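Local coordinates for odorant binding protein ASP5 (Apis mellifera, PDB 3R72) that probably binds small hydrophobic odorants in a helix-walled pocket and carries them through the fluid of the honeybee antenna, as in other insect odorant-binding proteins, at residues I51-L55 / R56-N60; I68-Q71 / L72-T75; E9-A12 / K13-K17; K85-V88 / A89-N93. One frame throughout, in Å; residues are numbered along the deposited sequence. Where two conformers were deposited one is given.

Contact 1: I51-L55 / R56-N60. With NBB (N-butyl-benzenesulfonamide), chain B; NBB (N-butyl-benzenesulfonamide), chain C.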
loop_
_atom_site.group_PDB
_atom_site.type_symbol
_atom_site.label_atom_id
_atom_site.label_comp_id
_atom_site.label_asym_id
_atom_site.label_seq_id
_atom_site.Cartn_x
_atom_site.Cartn_y
_atom_site.Cartn_z
ATOM N N ILE A 51 4.347 3.176 -5.529
ATOM C CA ILE A 51 3.890 3.839 -4.321
ATOM C C ILE A 51 4.711 3.392 -3.112
ATOM O O ILE A 51 5.151 4.212 -2.307
ATOM C CB ILE A 51 2.387 3.561 -4.082
ATOM C CG1 ILE A 51 1.527 4.247 -5.146
ATOM C CG2 ILE A 51 1.949 3.972 -2.688
ATOM C CD1 ILE A 51 1.507 5.772 -5.101
ATOM N N MET A 52 4.909 2.078 -2.954
ATOM C CA MET A 52 5.662 1.614 -1.790
ATOM C C MET A 52 7.104 2.111 -1.829
ATOM O O MET A 52 7.702 2.408 -0.791
ATOM C CB MET A 52 5.592 0.095 -1.636
ATOM C CG MET A 52 4.181 -0.356 -1.290
ATOM S SD MET A 52 3.990 -2.093 -0.851
ATOM C CE MET A 52 4.817 -2.165 0.719
ATOM N N LYS A 53 7.689 2.219 -3.019
ATOM C CA LYS A 53 9.034 2.782 -3.092
ATOM C C LYS A 53 9.072 4.257 -2.676
ATOM O O LYS A 53 10.015 4.680 -1.997
ATOM C CB LYS A 53 9.657 2.564 -4.473
ATOM C CG LYS A 53 10.094 1.125 -4.697
ATOM C CD LYS A 53 10.921 0.964 -5.948
ATOM C CE LYS A 53 11.525 -0.439 -6.014
ATOM N NZ LYS A 53 12.717 -0.521 -6.904
ATOM N N LEU A 54 8.061 5.026 -3.067
ATOM C CA LEU A 54 7.937 6.418 -2.621
ATOM C C LEU A 54 7.854 6.533 -1.104
ATOM O O LEU A 54 8.472 7.411 -0.511
ATOM C CB LEU A 54 6.702 7.071 -3.237
ATOM C CG LEU A 54 6.873 8.226 -4.223
ATOM C CD1 LEU A 54 8.270 8.265 -4.848
ATOM C CD2 LEU A 54 5.780 8.222 -5.287
ATOM N N LEU A 55 7.094 5.638 -0.480
ATOM C CA LEU A 55 6.922 5.631 0.976
ATOM C C LEU A 55 8.077 4.982 1.722
ATOM O O LEU A 55 8.083 4.948 2.948
ATOM C CB LEU A 55 5.615 4.941 1.361
ATOM C CG LEU A 55 4.399 5.804 1.059
ATOM C CD1 LEU A 55 3.129 4.984 1.225
ATOM C CD2 LEU A 55 4.381 7.075 1.939
ATOM N N ARG A 56 9.032 4.422 0.981
ATOM C CA ARG A 56 10.201 3.757 1.538
ATOM C C ARG A 56 9.815 2.440 2.246
ATOM O O ARG A 56 10.592 1.912 3.045
ATOM C CB ARG A 56 10.984 4.698 2.480
ATOM C CG ARG A 56 11.166 6.147 2.015
ATOM C CD ARG A 56 12.199 6.205 0.921
ATOM N NE ARG A 56 13.504 5.673 1.329
ATOM C CZ ARG A 56 14.491 5.384 0.481
ATOM N NH1 ARG A 56 14.323 5.582 -0.813
ATOM N NH2 ARG A 56 15.638 4.890 0.935
ATOM N N THR A 57 8.640 1.905 1.922
ATOM C CA THR A 57 8.181 0.655 2.503
ATOM C C THR A 57 8.603 -0.565 1.678
ATOM O O THR A 57 8.430 -1.695 2.123
ATOM C CB THR A 57 6.670 0.706 2.704
ATOM O OG1 THR A 57 6.040 1.020 1.465
ATOM C CG2 THR A 57 6.298 1.733 3.750
ATOM N N PHE A 58 9.166 -0.324 0.493
ATOM C CA PHE A 58 9.790 -1.359 -0.313
ATOM C C PHE A 58 11.052 -0.730 -0.885
ATOM O O PHE A 58 11.015 0.408 -1.353
ATOM C CB PHE A 58 8.850 -1.820 -1.423
ATOM C CG PHE A 58 9.326 -3.042 -2.169
ATOM C CD1 PHE A 58 9.033 -4.304 -1.717
ATOM C CD2 PHE A 58 10.074 -2.917 -3.324
ATOM C CE1 PHE A 58 9.431 -5.434 -2.416
ATOM C CE2 PHE A 58 10.492 -4.040 -4.032
ATOM C CZ PHE A 58 10.175 -5.302 -3.572
ATOM N N LYS A 59 12.155 -1.462 -0.843
ATOM C CA LYS A 59 13.444 -0.937 -1.254
ATOM C C LYS A 59 14.366 -2.098 -1.585
ATOM O O LYS A 59 14.399 -3.079 -0.839
ATOM C CB LYS A 59 14.026 -0.107 -0.096
ATOM C CG LYS A 59 15.399 0.467 -0.333
ATOM C CD LYS A 59 15.816 1.388 0.810
ATOM C CE LYS A 59 16.158 0.636 2.091
ATOM N NZ LYS A 59 16.752 1.546 3.125
ATOM N N ASN A 60 15.130 -1.990 -2.673
ATOM C CA ASN A 60 16.093 -3.021 -3.048
ATOM C C ASN A 60 15.523 -4.427 -3.078
ATOM O O ASN A 60 16.142 -5.375 -2.603
ATOM C CB ASN A 60 17.309 -2.988 -2.124
ATOM C CG ASN A 60 18.104 -1.730 -2.278
ATOM O OD1 ASN A 60 18.212 -1.177 -3.377
ATOM N ND2 ASN A 60 18.707 -1.277 -1.186
HETATM O O1S NBB B . 3.250 0.572 2.031
HETATM S S NBB B . 2.018 1.247 2.213
HETATM O O2S NBB B . 1.709 2.252 1.233
HETATM N N10 NBB B . 2.079 1.936 3.656
HETATM C C11 NBB B . 2.374 1.149 4.834
HETATM C C12 NBB B . 1.602 1.632 6.047
HETATM C C13 NBB B . 0.098 1.367 5.969
HETATM C C14 NBB B . -0.200 -0.109 6.124
HETATM C C4 NBB B . 0.808 0.141 2.242
HETATM C C5 NBB B . -0.508 0.590 2.369
HETATM C C6 NBB B . -1.579 -0.316 2.407
HETATM C C1 NBB B . -1.363 -1.681 2.317
HETATM C C2 NBB B . -0.075 -2.143 2.171
HETATM C C3 NBB B . 0.997 -1.254 2.137
HETATM O O1S NBB C . -1.295 4.484 2.902
HETATM S S NBB C . -0.482 5.041 3.947
HETATM O O2S NBB C . 0.700 4.278 4.231
HETATM N N10 NBB C . -1.367 5.088 5.277
HETATM C C11 NBB C . -2.641 5.785 5.288
HETATM C C12 NBB C . -3.561 5.248 6.376
HETATM C C13 NBB C . -4.735 6.179 6.640
HETATM C C14 NBB C . -5.714 6.186 5.491
HETATM C C4 NBB C . -0.037 6.561 3.584
HETATM C C5 NBB C . 1.226 7.062 3.932
HETATM C C6 NBB C . 1.609 8.371 3.630
HETATM C C1 NBB C . 0.709 9.212 2.991
HETATM C C2 NBB C . -0.544 8.736 2.646
HETATM C C3 NBB C . -0.916 7.424 2.937
HETATM O O HOH W 1 12.165 2.951 -1.513
HETATM O O HOH W 2 12.210 6.700 -2.423
#
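Met52 and Thr57 meet nearly at a right angle: the threonine hydroxyl lies across the root of the methionine chain, its OG1 3.3 Å from Met52 CB. Thr57 OG1 sits between its own backbone N and carbonyl carbon (chi1 55°), and this turns it at once toward Met52 O, 3.1 Å away, and toward O1S of the chain B butylbenzenesulfonamide, 2.9 Å away. Which acceptor takes its one proton is not settled. The Met52 chain bends at its last torsion (69°), swinging CE to 3.4 Å from the same sulfonyl oxygen. The flexible thioether can adapt its end to the ligand's shape.

Helix 42-54 closes here in a Schellman motif: Arg56 takes a positive phi of 69°, and two bonds lead back into the last turn, Thr57 N to Met52 O at 2.9 Å and a weak one from Arg56 N to Lys53 O. Phe58 N adds a further weak bond to Met52 O.

Phe58 lays its CB against Met52 CB, while the Lys53 chain runs at a slant to Phe58 and brings CE to the ring edge, in plane, 3.9 Å from Phe58 CD2. One water donates to both Lys53 O and Phe58 O; another links Lys53 O to Arg56 NH1. Leu55 touches both ligands: CD1 comes 3.1 Å from O2S of the chain B ligand and nears the chain C ring, on which CD2 rests.

Contact 2: I68-Q71 / L72-T75. With NBB (N-butyl-benzenesulfonamide), chain C; NBB (N-butyl-benzenesulfonamide), chain B.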
loop_
_atom_site.group_PDB
_atom_site.type_symbol
_atom_site.label_atom_id
_atom_site.label_comp_id
_atom_site.label_asym_id
_atom_site.label_seq_id
_atom_site.Cartn_x
_atom_site.Cartn_y
_atom_site.Cartn_z
ATOM N N ILE A 68 7.256 0.213 7.231
ATOM C CA ILE A 68 5.811 -0.006 7.168
ATOM C C ILE A 68 5.182 0.347 8.521
ATOM O O ILE A 68 4.173 1.059 8.571
ATOM C CB ILE A 68 5.480 -1.444 6.723
ATOM C CG1 ILE A 68 5.821 -1.589 5.238
ATOM C CG2 ILE A 68 4.023 -1.778 6.971
ATOM C CD1 ILE A 68 5.828 -2.994 4.697
ATOM N N VAL A 69 5.782 -0.124 9.612
ATOM C CA VAL A 69 5.248 0.192 10.937
ATOM C C VAL A 69 5.359 1.692 11.248
ATOM O O VAL A 69 4.413 2.294 11.745
ATOM C CB VAL A 69 5.894 -0.698 12.031
ATOM C CG1 VAL A 69 5.493 -0.237 13.422
ATOM C CG2 VAL A 69 5.501 -2.165 11.798
ATOM N N LYS A 70 6.487 2.310 10.925
ATOM C CA LYS A 70 6.623 3.748 11.121
ATOM C C LYS A 70 5.591 4.528 10.326
ATOM O O LYS A 70 5.012 5.486 10.846
ATOM C CB LYS A 70 8.029 4.216 10.755
ATOM C CG LYS A 70 9.067 3.939 11.839
ATOM C CD LYS A 70 10.329 4.800 11.675
ATOM C CE LYS A 70 11.500 4.068 11.035
ATOM N NZ LYS A 70 11.176 3.244 9.861
ATOM N N GLN A 71 5.346 4.139 9.077
ATOM C CA GLN A 71 4.371 4.843 8.249
ATOM C C GLN A 71 2.972 4.706 8.812
ATOM O O GLN A 71 2.216 5.679 8.837
ATOM C CB GLN A 71 4.421 4.370 6.799
ATOM C CG GLN A 71 5.670 4.823 6.054
ATOM C CD GLN A 71 5.666 6.308 5.682
ATOM O OE1 GLN A 71 4.761 7.052 6.019
ATOM N NE2 GLN A 71 6.648 6.712 4.895
ATOM N N LEU A 72 2.595 3.517 9.269
ATOM C CA LEU A 72 1.259 3.366 9.821
ATOM C C LEU A 72 1.125 4.191 11.118
ATOM O O LEU A 72 0.078 4.788 11.354
ATOM C CB LEU A 72 0.851 1.906 9.934
ATOM C CG LEU A 72 1.357 1.041 11.073
ATOM C CD1 LEU A 72 0.566 1.312 12.361
ATOM C CD2 LEU A 72 1.312 -0.430 10.691
ATOM N N GLU A 73 2.190 4.282 11.909
ATOM C CA GLU A 73 2.171 5.096 13.126
ATOM C C GLU A 73 1.995 6.586 12.838
ATOM O O GLU A 73 1.352 7.285 13.611
ATOM C CB GLU A 73 3.437 4.872 13.960
ATOM C CG GLU A 73 3.479 3.478 14.597
ATOM C CD GLU A 73 4.835 3.084 15.189
ATOM O OE1 GLU A 73 5.866 3.649 14.765
ATOM O OE2 GLU A 73 4.880 2.171 16.050
ATOM N N ILE A 74 2.553 7.061 11.727
ATOM C CA ILE A 74 2.471 8.478 11.362
ATOM C C ILE A 74 1.236 8.829 10.532
ATOM O O ILE A 74 0.956 10.015 10.333
ATOM C CB ILE A 74 3.728 8.941 10.581
ATOM C CG1 ILE A 74 3.807 10.464 10.553
ATOM C CG2 ILE A 74 3.712 8.429 9.159
ATOM C CD1 ILE A 74 3.940 11.054 11.891
ATOM N N THR A 75 0.515 7.830 10.016
ATOM C CA THR A 75 -0.632 8.106 9.143
ATOM C C THR A 75 -1.988 7.534 9.536
ATOM O O THR A 75 -2.997 7.981 9.004
ATOM C CB THR A 75 -0.346 7.674 7.686
ATOM O OG1 THR A 75 -0.182 6.253 7.633
ATOM C CG2 THR A 75 0.886 8.378 7.117
HETATM O O1S NBB C . -1.295 4.484 2.902
HETATM S S NBB C . -0.482 5.041 3.947
HETATM O O2S NBB C . 0.700 4.278 4.231
HETATM N N10 NBB C . -1.367 5.088 5.277
HETATM C C11 NBB C . -2.641 5.785 5.288
HETATM C C12 NBB C . -3.561 5.248 6.376
HETATM C C13 NBB C . -4.735 6.179 6.640
HETATM C C14 NBB C . -5.714 6.186 5.491
HETATM C C4 NBB C . -0.037 6.561 3.584
HETATM C C5 NBB C . 1.226 7.062 3.932
HETATM C C6 NBB C . 1.609 8.371 3.630
HETATM C C1 NBB C . 0.709 9.212 2.991
HETATM C C2 NBB C . -0.544 8.736 2.646
HETATM C C3 NBB C . -0.916 7.424 2.937
HETATM O O1S NBB B . 3.250 0.572 2.031
HETATM S S NBB B . 2.018 1.247 2.213
HETATM O O2S NBB B . 1.709 2.252 1.233
HETATM N N10 NBB B . 2.079 1.936 3.656
HETATM C C11 NBB B . 2.374 1.149 4.834
HETATM C C12 NBB B . 1.602 1.632 6.047
HETATM C C13 NBB B . 0.098 1.367 5.969
HETATM C C14 NBB B . -0.200 -0.109 6.124
HETATM C C4 NBB B . 0.808 0.141 2.242
HETATM C C5 NBB B . -0.508 0.590 2.369
HETATM C C6 NBB B . -1.579 -0.316 2.407
HETATM C C1 NBB B . -1.363 -1.681 2.317
HETATM C C2 NBB B . -0.075 -2.143 2.171
HETATM C C3 NBB B . 0.997 -1.254 2.137
#
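Thr75 holds OG1 between its backbone N and carbonyl carbon (chi1 65°), which folds the hydroxyl back over the preceding turn to Gln71 O, 2.7 Å away. This is the C-terminal turn of helix 65-75, one of the helices that wall the ligand pocket of the PBP/GOBP fold, probably that for odorants. The hydroxyl comes in from above the carbonyl plane, 40° out of it, and Gln71 O also accepts weak bonds from the amides of Ile74 and Thr75. The same OG1 lies 2.9 Å from N10 of the chain C butylbenzenesulfonamide, and CG2 rests 3.5 Å from ring atom C5 of that ligand. With a valine here the hydroxyl is gone, and Gln71 O would probably be left without its shortest bond and the sulfonamide nitrogen without a close polar neighbour.

Leu72 also has its CG in the cramped site between N and C (chi1 79°); this places CG 3.4 Å from Val69 O. A compact, branched hydrocarbon suits this buried side, where helix 81-91 packs and where Ile68 and Leu72 also line the ligand pocket. On the more open flank, Val69 and Glu73 pass at a slant; the carboxylate is drawn by Lys85, its salt-bridge partner, and skims the valine methyl on the way. Gln71 bends at chi2, and its NE2 bonds to Leu55 O. The other end of that amide, OE1, lies 3.6 Å from Ile74 CG2, a methyl that also touches Gln71 O at 3.1 Å.

Contact 3: E9-A12 / K13-K17. With NBB (N-butyl-benzenesulfonamide), chain C.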
loop_
_atom_site.group_PDB
_atom_site.type_symbol
_atom_site.label_atom_id
_atom_site.label_comp_id
_atom_site.label_asym_id
_atom_site.label_seq_id
_atom_site.Cartn_x
_atom_site.Cartn_y
_atom_site.Cartn_z
ATOM N N GLU A 9 -4.379 12.418 3.144
ATOM C CA GLU A 9 -5.061 12.421 1.852
ATOM C C GLU A 9 -4.282 13.216 0.793
ATOM O O GLU A 9 -4.161 12.759 -0.350
ATOM C CB GLU A 9 -6.469 12.989 2.023
ATOM C CG GLU A 9 -7.351 12.916 0.803
ATOM C CD GLU A 9 -8.738 13.473 1.077
ATOM O OE1 GLU A 9 -9.386 13.034 2.061
ATOM O OE2 GLU A 9 -9.170 14.361 0.318
ATOM N N LYS A 10 -3.746 14.385 1.168
ATOM C CA LYS A 10 -3.003 15.221 0.221
ATOM C C LYS A 10 -1.785 14.469 -0.291
ATOM O O LYS A 10 -1.544 14.392 -1.495
ATOM C CB LYS A 10 -2.597 16.571 0.835
ATOM C CG LYS A 10 -1.828 17.465 -0.161
ATOM C CD LYS A 10 -1.464 18.855 0.342
ATOM C CE LYS A 10 -0.280 18.827 1.293
ATOM N NZ LYS A 10 0.274 20.221 1.559
ATOM N N LEU A 11 -1.011 13.913 0.626
ATOM C CA LEU A 11 0.193 13.217 0.225
ATOM C C LEU A 11 -0.137 11.988 -0.615
ATOM O O LEU A 11 0.520 11.729 -1.614
ATOM C CB LEU A 11 1.034 12.859 1.444
ATOM C CG LEU A 11 2.344 12.118 1.151
ATOM C CD1 LEU A 11 3.193 12.842 0.104
ATOM C CD2 LEU A 11 3.143 11.935 2.420
ATOM N N ALA A 12 -1.167 11.243 -0.225
ATOM C CA ALA A 12 -1.575 10.068 -0.981
ATOM C C ALA A 12 -1.958 10.461 -2.401
ATOM O O ALA A 12 -1.573 9.783 -3.350
ATOM C CB ALA A 12 -2.723 9.359 -0.303
ATOM N N LYS A 13 -2.717 11.543 -2.560
ATOM C CA LYS A 13 -3.177 11.973 -3.884
ATOM C C LYS A 13 -2.001 12.389 -4.751
ATOM O O LYS A 13 -1.983 12.125 -5.956
ATOM C CB LYS A 13 -4.223 13.095 -3.789
ATOM C CG LYS A 13 -5.582 12.579 -3.389
ATOM C CD LYS A 13 -6.624 13.668 -3.244
ATOM C CE LYS A 13 -7.953 13.060 -2.790
ATOM N NZ LYS A 13 -8.964 14.081 -2.410
ATOM N N ASN A 14 -1.005 13.043 -4.149
ATOM C CA ASN A 14 0.152 13.471 -4.913
ATOM C C ASN A 14 1.072 12.327 -5.308
ATOM O O ASN A 14 1.607 12.309 -6.407
ATOM C CB ASN A 14 0.865 14.612 -4.203
ATOM C CG ASN A 14 0.136 15.916 -4.409
ATOM O OD1 ASN A 14 -0.053 16.344 -5.534
ATOM N ND2 ASN A 14 -0.309 16.526 -3.343
ATOM N N MET A 15 1.229 11.342 -4.437
ATOM C CA MET A 15 1.954 10.118 -4.796
ATOM C C MET A 15 1.235 9.361 -5.910
ATOM O O MET A 15 1.857 8.895 -6.869
ATOM C CB MET A 15 2.109 9.224 -3.578
ATOM C CG MET A 15 3.056 9.807 -2.548
ATOM S SD MET A 15 3.465 8.673 -1.220
ATOM C CE MET A 15 1.870 8.396 -0.551
ATOM N N ARG A 16 -0.080 9.238 -5.788
ATOM C CA ARG A 16 -0.864 8.583 -6.836
ATOM C C ARG A 16 -0.649 9.262 -8.176
ATOM O O ARG A 16 -0.383 8.604 -9.189
ATOM C CB ARG A 16 -2.357 8.600 -6.512
ATOM C CG ARG A 16 -3.224 8.131 -7.687
ATOM C CD ARG A 16 -4.690 8.115 -7.404
ATOM N NE ARG A 16 -5.048 7.138 -6.390
ATOM C CZ ARG A 16 -6.291 6.711 -6.159
ATOM N NH1 ARG A 16 -7.321 7.172 -6.867
ATOM N NH2 ARG A 16 -6.514 5.831 -5.197
ATOM N N LYS A 17 -0.796 10.585 -8.190
ATOM C CA LYS A 17 -0.661 11.373 -9.408
ATOM C C LYS A 17 0.621 11.051 -10.117
ATOM O O LYS A 17 0.638 10.817 -11.335
ATOM C CB LYS A 17 -0.610 12.867 -9.085
ATOM C CG LYS A 17 -1.935 13.551 -8.918
ATOM C CD LYS A 17 -1.838 15.043 -9.282
ATOM C CE LYS A 17 -2.378 15.916 -8.175
ATOM N NZ LYS A 17 -2.947 17.180 -8.694
HETATM O O1S NBB C . -1.295 4.484 2.902
HETATM S S NBB C . -0.482 5.041 3.947
HETATM O O2S NBB C . 0.700 4.278 4.231
HETATM N N10 NBB C . -1.367 5.088 5.277
HETATM C C11 NBB C . -2.641 5.785 5.288
HETATM C C12 NBB C . -3.561 5.248 6.376
HETATM C C13 NBB C . -4.735 6.179 6.640
HETATM C C14 NBB C . -5.714 6.186 5.491
HETATM C C4 NBB C . -0.037 6.561 3.584
HETATM C C5 NBB C . 1.226 7.062 3.932
HETATM C C6 NBB C . 1.609 8.371 3.630
HETATM C C1 NBB C . 0.709 9.212 2.991
HETATM C C2 NBB C . -0.544 8.736 2.646
HETATM C C3 NBB C . -0.916 7.424 2.937
#
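Lys13 and Glu9, one helical turn apart, run side by side and point the same way, closing a salt bridge with Lys13 NZ 2.8 Å from Glu9 OE2. The ammonium group meets the carboxylate from above its plane, 38° out of it. The extended lysine chain makes this possible: CG passes 3.4 Å from Glu9 O and CE lies against Glu9 CG, so the methylenes cover the turn before the charge reaches its mate. Such an i to i+4 pair suits the solvent-facing side of helix 5-23.

Ala12, further round the helix, turns its methyl into the ligand pocket of the PBP/GOBP fold. That single methyl is small enough to let the benzene ring of the chain C butylbenzenesulfonamide come close, CB to C2 at 3.7 Å. Leu11, with CG anti to the backbone N (chi1 -180°), reaches ring atom C1 with CD2, while its CD1 lies 4.0 Å from Met15 CG. Met15 bends at chi3 and brings CE to 3.8 Å from the same C1. A serine in place of Met15 would probably open a gap beside the ring and deprive Leu11 and Leu55 of an apolar neighbour. Leu11, Ala12 and Met15 all meet the ring with carbon atoms, so this part of the wall probably favours an apolar group by fit rather than by polar bonds.

Contact 4: K85-V88 / A89-N93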
loop_
_atom_site.group_PDB
_atom_site.type_symbol
_atom_site.label_atom_id
_atom_site.label_comp_id
_atom_site.label_asym_id
_atom_site.label_seq_id
_atom_site.Cartn_x
_atom_site.Cartn_y
_atom_site.Cartn_z
ATOM N N LYS A 85 -0.991 -2.538 13.230
ATOM C CA LYS A 85 0.190 -3.331 13.579
ATOM C C LYS A 85 -0.109 -4.823 13.504
ATOM O O LYS A 85 0.742 -5.607 13.104
ATOM C CB LYS A 85 0.730 -2.960 14.963
ATOM C CG LYS A 85 1.430 -1.630 15.013
ATOM C CD LYS A 85 1.930 -1.282 16.407
ATOM C CE LYS A 85 2.765 -0.011 16.360
ATOM N NZ LYS A 85 3.161 0.483 17.703
ATOM N N GLU A 86 -1.314 -5.231 13.904
ATOM C CA GLU A 86 -1.705 -6.632 13.838
ATOM C C GLU A 86 -1.847 -7.110 12.402
ATOM O O GLU A 86 -1.520 -8.260 12.110
ATOM C CB GLU A 86 -2.977 -6.867 14.645
ATOM C CG GLU A 86 -2.748 -6.698 16.126
ATOM C CD GLU A 86 -3.984 -6.945 16.940
ATOM O OE1 GLU A 86 -3.976 -7.911 17.688
ATOM O OE2 GLU A 86 -4.949 -6.164 16.873
ATOM N N ILE A 87 -2.289 -6.240 11.504
ATOM C CA ILE A 87 -2.340 -6.602 10.087
ATOM C C ILE A 87 -0.935 -6.796 9.526
ATOM O O ILE A 87 -0.661 -7.789 8.850
ATOM C CB ILE A 87 -3.125 -5.565 9.263
ATOM C CG1 ILE A 87 -4.603 -5.563 9.663
ATOM C CG2 ILE A 87 -2.970 -5.848 7.760
ATOM C CD1 ILE A 87 -5.425 -4.451 9.013
ATOM N N VAL A 88 -0.028 -5.876 9.827
ATOM C CA VAL A 88 1.366 -6.027 9.396
ATOM C C VAL A 88 1.976 -7.298 9.984
ATOM O O VAL A 88 2.690 -8.045 9.301
ATOM C CB VAL A 88 2.210 -4.799 9.779
ATOM C CG1 VAL A 88 3.673 -5.021 9.395
ATOM C CG2 VAL A 88 1.645 -3.547 9.078
ATOM N N ALA A 89 1.664 -7.568 11.249
ATOM C CA ALA A 89 2.209 -8.754 11.899
ATOM C C ALA A 89 1.813 -10.045 11.177
ATOM O O ALA A 89 2.613 -10.975 11.083
ATOM C CB ALA A 89 1.751 -8.820 13.336
ATOM N N VAL A 90 0.590 -10.097 10.662
ATOM C CA VAL A 90 0.168 -11.234 9.844
ATOM C C VAL A 90 0.843 -11.207 8.472
ATOM O O VAL A 90 1.470 -12.176 8.042
ATOM C CB VAL A 90 -1.373 -11.249 9.685
ATOM C CG1 VAL A 90 -1.811 -12.291 8.653
ATOM C CG2 VAL A 90 -2.035 -11.535 11.043
ATOM N N CYS A 91 0.710 -10.096 7.767
ATOM C CA CYS A 91 1.133 -10.057 6.374
ATOM C C CYS A 91 2.636 -10.162 6.190
ATOM O O CYS A 91 3.086 -10.647 5.153
ATOM C CB CYS A 91 0.559 -8.827 5.677
ATOM S SG CYS A 91 -1.259 -8.947 5.553
ATOM N N ARG A 92 3.421 -9.757 7.187
ATOM C CA ARG A 92 4.877 -9.825 7.040
ATOM C C ARG A 92 5.376 -11.257 6.974
ATOM O O ARG A 92 6.503 -11.492 6.543
ATOM C CB ARG A 92 5.610 -9.084 8.168
ATOM C CG ARG A 92 5.467 -9.744 9.533
ATOM C CD ARG A 92 6.090 -8.906 10.634
ATOM N NE ARG A 92 7.526 -8.780 10.417
ATOM C CZ ARG A 92 8.268 -7.712 10.708
ATOM N NH1 ARG A 92 7.732 -6.651 11.288
ATOM N NH2 ARG A 92 9.564 -7.706 10.399
ATOM N N ASN A 93 4.585 -12.198 7.486
ATOM C CA ASN A 93 4.987 -13.605 7.541
ATOM C C ASN A 93 4.451 -14.489 6.418
ATOM O O ASN A 93 4.669 -15.694 6.421
ATOM C CB ASN A 93 4.710 -14.173 8.931
ATOM C CG ASN A 93 5.759 -13.738 9.923
ATOM O OD1 ASN A 93 6.911 -13.487 9.548
ATOM N ND2 ASN A 93 5.388 -13.647 11.194
#
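Ile87 and Cys91 are in direct touch one turn apart, the isoleucine methyl CG2 lying 4.2 Å from Cys91 SG. Beneath them the backbone bond from Cys91 N to Ile87 O is 2.9 Å long and nearly straight, 171° at the hydrogen. The sulfur stands beside its own backbone N, anti to the carbonyl carbon (chi1 -67°), which tips it back over the previous turn to 3.5 Å from Ile87 O. From there the sulfur is bonded to that of Cys110, in one of the three disulfides seen in this protein and a pattern classical for insect odorant-binding proteins.

Along the next flank Arg92 N bonds to Val88 O at 2.8 Å. Arg92 sets CG between its N and carbonyl carbon (chi1 68°), an arrangement that lays CG 3.3 Å from Val88 O. Ala89 brings only a methyl, 3.4 Å from Lys85 O, a small residue that suits an exposed position. Val90 covers Glu86 O with CG2.

Further out, the ends of the helix face are fixed by other parts of the chain. Lys85 spends its charge on Glu73, and Cys91 O accepts the hydroxyl of Tyr96. Val88, branched and buried, touches Ile68 and Leu72 of helix 65-75 and His111 of helix 100-114; its side chain is about 5 Å from a bound ligand, a second layer behind the pocket wall. Helix 81-91 is thus packed against both helix 65-75 and helix 100-114, the latter also by the disulfide.

How the contacts relate
All four contacts are local, each within a few turns of chain, and they follow in series without nesting or crossing: contact 3 in helix 5-23, contact 1 where helix 42-54 gives way to strand 58-59, contact 2 in helix 65-75, contact 4 at the end of helix 81-91. None closes a long loop; space joins them. Contact 3 packs on contact 1 through Met15, and contact 1 meets contact 2 where Thr57 lies on Ile68. Contact 2 reaches contact 4 by a salt bridge and apolar packing. Contacts 1 and 2 touch both ligands, and contact 3 the chain C ligand. Contacts 3 and 4 lie on opposite sides of the centre, about 24 Å apart between centres.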